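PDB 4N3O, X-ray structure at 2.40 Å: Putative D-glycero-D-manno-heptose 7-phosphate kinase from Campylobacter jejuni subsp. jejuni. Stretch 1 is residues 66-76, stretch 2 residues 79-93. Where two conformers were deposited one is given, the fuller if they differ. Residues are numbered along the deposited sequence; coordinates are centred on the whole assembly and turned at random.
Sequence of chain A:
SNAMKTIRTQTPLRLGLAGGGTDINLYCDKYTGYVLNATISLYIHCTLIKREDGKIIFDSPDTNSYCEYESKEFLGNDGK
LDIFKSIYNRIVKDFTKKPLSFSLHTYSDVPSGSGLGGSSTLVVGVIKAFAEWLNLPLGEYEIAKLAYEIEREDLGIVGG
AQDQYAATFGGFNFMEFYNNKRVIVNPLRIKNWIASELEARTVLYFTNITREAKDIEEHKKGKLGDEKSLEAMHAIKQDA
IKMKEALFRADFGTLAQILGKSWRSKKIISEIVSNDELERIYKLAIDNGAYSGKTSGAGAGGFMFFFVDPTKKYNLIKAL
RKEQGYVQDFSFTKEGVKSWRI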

# COMPACT_ATOMS: atom_id res chain seq x y z
N TYR A 66 10.89 -20.40 17.12
CA TYR A 66 9.71 -21.20 17.38
C TYR A 66 9.80 -21.75 18.81
O TYR A 66 10.78 -22.41 19.16
CB TYR A 66 9.61 -22.35 16.37
CG TYR A 66 8.37 -23.20 16.54
CD1 TYR A 66 8.37 -24.30 17.40
CD2 TYR A 66 7.21 -22.91 15.84
CE1 TYR A 66 7.23 -25.08 17.54
CE2 TYR A 66 6.07 -23.67 15.99
CZ TYR A 66 6.09 -24.75 16.83
OH TYR A 66 4.94 -25.49 16.96
N CYS A 67 8.79 -21.46 19.63
CA CYS A 67 8.73 -21.90 21.03
C CYS A 67 7.48 -22.73 21.30
O CYS A 67 6.40 -22.47 20.77
CB CYS A 67 8.61 -20.72 21.99
SG CYS A 67 9.87 -19.44 21.96
N GLU A 68 7.62 -23.70 22.19
CA GLU A 68 6.49 -24.50 22.61
C GLU A 68 6.64 -24.73 24.11
O GLU A 68 7.71 -25.06 24.57
CB GLU A 68 6.45 -25.80 21.83
CG GLU A 68 5.22 -26.64 22.15
CD GLU A 68 4.99 -27.76 21.16
OE1 GLU A 68 4.26 -28.71 21.50
OE2 GLU A 68 5.56 -27.70 20.05
N TYR A 69 5.55 -24.51 24.85
CA TYR A 69 5.55 -24.69 26.31
C TYR A 69 4.23 -25.25 26.74
O TYR A 69 3.27 -25.29 25.98
CB TYR A 69 5.71 -23.35 27.04
CG TYR A 69 6.87 -22.51 26.58
CD1 TYR A 69 8.17 -22.77 27.02
CD2 TYR A 69 6.67 -21.46 25.71
CE1 TYR A 69 9.24 -22.01 26.59
CE2 TYR A 69 7.73 -20.68 25.28
CZ TYR A 69 9.01 -20.96 25.71
OH TYR A 69 10.05 -20.18 25.26
N GLU A 70 4.19 -25.67 28.00
CA GLU A 70 2.97 -26.16 28.62
C GLU A 70 2.18 -24.97 29.16
O GLU A 70 2.75 -24.05 29.74
CB GLU A 70 3.30 -27.13 29.76
CG GLU A 70 3.75 -28.51 29.29
CD GLU A 70 2.62 -29.29 28.62
OE1 GLU A 70 1.44 -28.99 28.90
OE2 GLU A 70 2.93 -30.20 27.83
N SER A 71 0.87 -25.02 28.98
CA SER A 71 -0.03 -23.97 29.44
C SER A 71 0.01 -23.78 30.96
O SER A 71 -0.38 -24.66 31.71
CB SER A 71 -1.46 -24.33 29.00
OG SER A 71 -2.40 -23.41 29.50
N LYS A 72 0.51 -22.61 31.39
CA LYS A 72 0.59 -22.23 32.81
C LYS A 72 0.45 -20.71 32.98
O LYS A 72 0.46 -19.97 31.99
CB LYS A 72 1.89 -22.73 33.45
CG LYS A 72 3.15 -22.22 32.78
CD LYS A 72 4.38 -22.77 33.47
CE LYS A 72 5.64 -22.40 32.71
NZ LYS A 72 6.85 -22.93 33.39
N GLU A 73 0.32 -20.24 34.22
CA GLU A 73 0.10 -18.81 34.48
C GLU A 73 1.28 -17.90 34.20
O GLU A 73 1.08 -16.77 33.77
CB GLU A 73 -0.37 -18.56 35.93
CG GLU A 73 -1.75 -19.10 36.26
CD GLU A 73 -2.32 -18.50 37.55
OE1 GLU A 73 -2.22 -17.26 37.73
OE2 GLU A 73 -2.89 -19.27 38.36
N PHE A 74 2.49 -18.38 34.46
CA PHE A 74 3.69 -17.56 34.24
C PHE A 74 4.75 -18.34 33.49
O PHE A 74 5.08 -19.45 33.86
CB PHE A 74 4.26 -17.09 35.58
CG PHE A 74 5.48 -16.19 35.44
CD1 PHE A 74 5.33 -14.82 35.29
CD2 PHE A 74 6.77 -16.72 35.50
CE1 PHE A 74 6.44 -13.99 35.18
CE2 PHE A 74 7.88 -15.90 35.39
CZ PHE A 74 7.71 -14.53 35.22
N LEU A 75 5.27 -17.72 32.43
CA LEU A 75 6.32 -18.30 31.61
C LEU A 75 7.61 -17.53 31.86
O LEU A 75 7.73 -16.34 31.51
CB LEU A 75 5.95 -18.18 30.14
CG LEU A 75 4.65 -18.85 29.70
CD1 LEU A 75 4.45 -18.62 28.21
CD2 LEU A 75 4.68 -20.33 30.02
N GLY A 76 8.58 -18.20 32.47
CA GLY A 76 9.86 -17.59 32.78
C GLY A 76 10.66 -17.39 31.52
O GLY A 76 10.43 -18.09 30.52
N GLY A 79 15.26 -16.67 26.64
CA GLY A 79 15.99 -16.14 25.48
C GLY A 79 15.37 -16.30 24.10
O GLY A 79 15.92 -15.81 23.12
N LYS A 80 14.25 -17.01 24.01
CA LYS A 80 13.54 -17.19 22.73
C LYS A 80 12.15 -16.54 22.76
O LYS A 80 11.20 -17.08 23.35
CB LYS A 80 13.43 -18.67 22.36
CG LYS A 80 14.68 -19.30 21.75
CD LYS A 80 14.41 -20.74 21.31
CE LYS A 80 15.43 -21.26 20.30
NZ LYS A 80 16.83 -21.30 20.80
N LEU A 81 12.04 -15.37 22.13
CA LEU A 81 10.78 -14.64 22.04
C LEU A 81 10.27 -14.24 23.43
O LEU A 81 9.08 -14.37 23.71
CB LEU A 81 9.74 -15.45 21.27
CG LEU A 81 10.14 -15.82 19.82
CD1 LEU A 81 9.06 -16.66 19.15
CD2 LEU A 81 10.42 -14.57 18.98
N ASP A 82 11.17 -13.76 24.28
CA ASP A 82 10.80 -13.32 25.64
C ASP A 82 9.77 -12.20 25.62
O ASP A 82 9.06 -11.99 26.61
CB ASP A 82 12.04 -12.88 26.43
CG ASP A 82 12.94 -14.06 26.84
OD1 ASP A 82 12.43 -15.19 26.97
OD2 ASP A 82 14.16 -13.84 27.04
N ILE A 83 9.69 -11.48 24.50
CA ILE A 83 8.71 -10.40 24.38
C ILE A 83 7.27 -10.94 24.43
O ILE A 83 6.41 -10.34 25.04
CB ILE A 83 8.96 -9.53 23.11
CG1 ILE A 83 8.03 -8.31 23.09
CG2 ILE A 83 8.80 -10.34 21.83
CD1 ILE A 83 8.23 -7.38 24.27
N PHE A 84 7.02 -12.10 23.82
CA PHE A 84 5.67 -12.67 23.87
C PHE A 84 5.34 -13.21 25.27
O PHE A 84 4.19 -13.20 25.68
CB PHE A 84 5.45 -13.77 22.82
CG PHE A 84 5.66 -13.32 21.39
CD1 PHE A 84 5.35 -12.03 20.98
CD2 PHE A 84 6.06 -14.24 20.43
CE1 PHE A 84 5.53 -11.65 19.66
CE2 PHE A 84 6.22 -13.86 19.10
CZ PHE A 84 5.95 -12.56 18.72
N LYS A 85 6.34 -13.70 25.99
CA LYS A 85 6.07 -14.17 27.34
C LYS A 85 5.60 -13.01 28.22
O LYS A 85 4.61 -13.14 28.92
CB LYS A 85 7.29 -14.90 27.95
CG LYS A 85 7.45 -16.33 27.44
CD LYS A 85 8.59 -17.09 28.11
CE LYS A 85 9.95 -16.82 27.50
NZ LYS A 85 10.10 -17.42 26.14
N SER A 86 6.29 -11.87 28.16
CA SER A 86 5.90 -10.71 28.96
C SER A 86 4.45 -10.34 28.67
O SER A 86 3.69 -10.03 29.57
CB SER A 86 6.78 -9.51 28.64
OG SER A 86 8.14 -9.83 28.73
N ILE A 87 4.08 -10.34 27.38
CA ILE A 87 2.73 -10.02 27.00
C ILE A 87 1.79 -11.07 27.58
O ILE A 87 0.83 -10.74 28.27
CB ILE A 87 2.59 -9.95 25.46
CG1 ILE A 87 3.36 -8.74 24.93
CG2 ILE A 87 1.13 -9.87 25.07
CD1 ILE A 87 3.59 -8.74 23.43
N TYR A 88 2.09 -12.33 27.33
CA TYR A 88 1.25 -13.40 27.87
C TYR A 88 1.10 -13.29 29.40
O TYR A 88 -0.02 -13.26 29.93
CB TYR A 88 1.82 -14.76 27.51
CG TYR A 88 1.08 -15.89 28.17
CD1 TYR A 88 -0.15 -16.28 27.69
CD2 TYR A 88 1.61 -16.55 29.28
CE1 TYR A 88 -0.85 -17.31 28.30
CE2 TYR A 88 0.92 -17.58 29.89
CZ TYR A 88 -0.31 -17.95 29.40
OH TYR A 88 -1.01 -18.97 29.99
N ASN A 89 2.22 -13.22 30.10
CA ASN A 89 2.22 -13.10 31.55
C ASN A 89 1.32 -11.96 32.04
O ASN A 89 0.58 -12.12 33.01
CB ASN A 89 3.64 -12.90 32.07
CG ASN A 89 4.55 -14.12 31.82
OD1 ASN A 89 4.09 -15.22 31.53
ND2 ASN A 89 5.85 -13.90 31.93
N ARG A 90 1.35 -10.83 31.35
CA ARG A 90 0.56 -9.67 31.74
C ARG A 90 -0.94 -9.88 31.48
O ARG A 90 -1.78 -9.48 32.27
CB ARG A 90 1.10 -8.44 31.03
CG ARG A 90 0.50 -7.12 31.47
CD ARG A 90 0.92 -6.69 32.87
NE ARG A 90 0.36 -5.37 33.17
CZ ARG A 90 0.97 -4.20 32.96
NH1 ARG A 90 2.21 -4.15 32.47
NH2 ARG A 90 0.34 -3.07 33.25
N ILE A 91 -1.27 -10.51 30.36
CA ILE A 91 -2.68 -10.82 30.05
C ILE A 91 -3.28 -11.77 31.09
O ILE A 91 -4.47 -11.71 31.38
CB ILE A 91 -2.83 -11.47 28.66
CG1 ILE A 91 -2.43 -10.49 27.55
CG2 ILE A 91 -4.26 -11.93 28.44
CD1 ILE A 91 -3.28 -9.24 27.47
N VAL A 92 -2.46 -12.66 31.63
CA VAL A 92 -2.92 -13.61 32.65
C VAL A 92 -3.02 -12.99 34.05
O VAL A 92 -3.95 -13.26 34.80
CB VAL A 92 -1.99 -14.83 32.74
CG1 VAL A 92 -2.33 -15.69 33.94
CG2 VAL A 92 -2.06 -15.64 31.45
N LYS A 93 -2.04 -12.15 34.38
CA LYS A 93 -1.96 -11.49 35.68
C LYS A 93 -3.08 -10.47 35.88
O LYS A 93 -3.70 -10.42 36.93
CB LYS A 93 -0.60 -10.80 35.81
CG LYS A 93 -0.38 -10.06 37.12
CD LYS A 93 0.97 -9.34 37.14
CE LYS A 93 1.05 -8.28 36.05
NZ LYS A 93 2.35 -7.56 36.01

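Stretch 2 enters as a short loop and becomes a helix at Asp 82. Stretch 1 is a strand up to Glu 70 and then a loop that runs beside that helix. Together the two stretches bury 629 Å², counting both sides.

Gly 79 makes no contact with stretch 1. Its backbone angles, with phi at 84°, would jam a CB against the preceding carbonyl, which calls for glycine. Its N makes two weak hydrogen bonds to the carboxylate of Asp 82.

Lys 80 points its CA-to-CB bond toward stretch 1, but the end of the side chain leads away. The contact is therefore made near the backbone. SG of Cys 67 lies 3.0 Å from O of Lys 80 and 3.7 Å from CB of Lys 80. Cys 67 is buried, and its small side chain fits close against this turn.

Leu 81 holds the N-cap position, right before the helix. CD1 of Leu 81 packs 4.0 Å from SG of Cys 67, an apolar contact that continues the cover over the cysteine.

Asp 82 makes no contact with stretch 1, but it is paired with a residue that does. OD1 of Asp 82 forms a salt bridge with NZ of Lys 85 at 3.3 Å.

Lys 85 is buried and has the largest area covered by the other stretch. Its chain bends, with chi3 and chi4 both m, and brings NZ to the phenol of Tyr 69. NZ of Lys 85 donates a hydrogen bond to OH of Tyr 69 at 2.9 Å. A weak hydrogen bond from NZ of Lys 85 to O of Lys 80, at 3.0 Å, ties the amine back to its own stretch. The buried amine thus has polar partners in both stretches. The aliphatic part is used as well: CD of Lys 85 lies 3.5 Å from CB of Leu 75 and 3.2 Å from O of Gly 76. A long chain with an amine at its tip suits both tasks.

Tyr 88, one turn on, is also buried and points toward stretch 1. OH of Tyr 88 donates a hydrogen bond to O of Lys 72 at 2.7 Å, with that carbonyl at the ring edge. Nearer the backbone, CD2 of Tyr 88 packs 3.7 Å from CD1 of Leu 75. Leu 75 is buried, and its apolar side chain suits a place between this ring and the methylenes of Lys 85.

Asn 89 pairs with the backbone of Leu 75. N of Leu 75 donates to OD1 of Asn 89 at 2.9 Å, and ND2 of Asn 89 donates to O of Leu 75 at 3.1 Å. Both bonds are nearly straight. The amide suits the site because it offers an acceptor and a donor side by side. ND2 of Asn 89 also lies over one face of the Phe 74 ring, 3.3 Å from CE1 of Phe 74.

Val 92 closes the contact. It is buried and points toward stretch 1, and its short apolar side chain suits the close approach to the Glu 73 backbone. CG1 of Val 92 lies 3.6 Å from O of Glu 73 and 4.0 Å from CB of Glu 73, while the Glu 73 side chain is exposed.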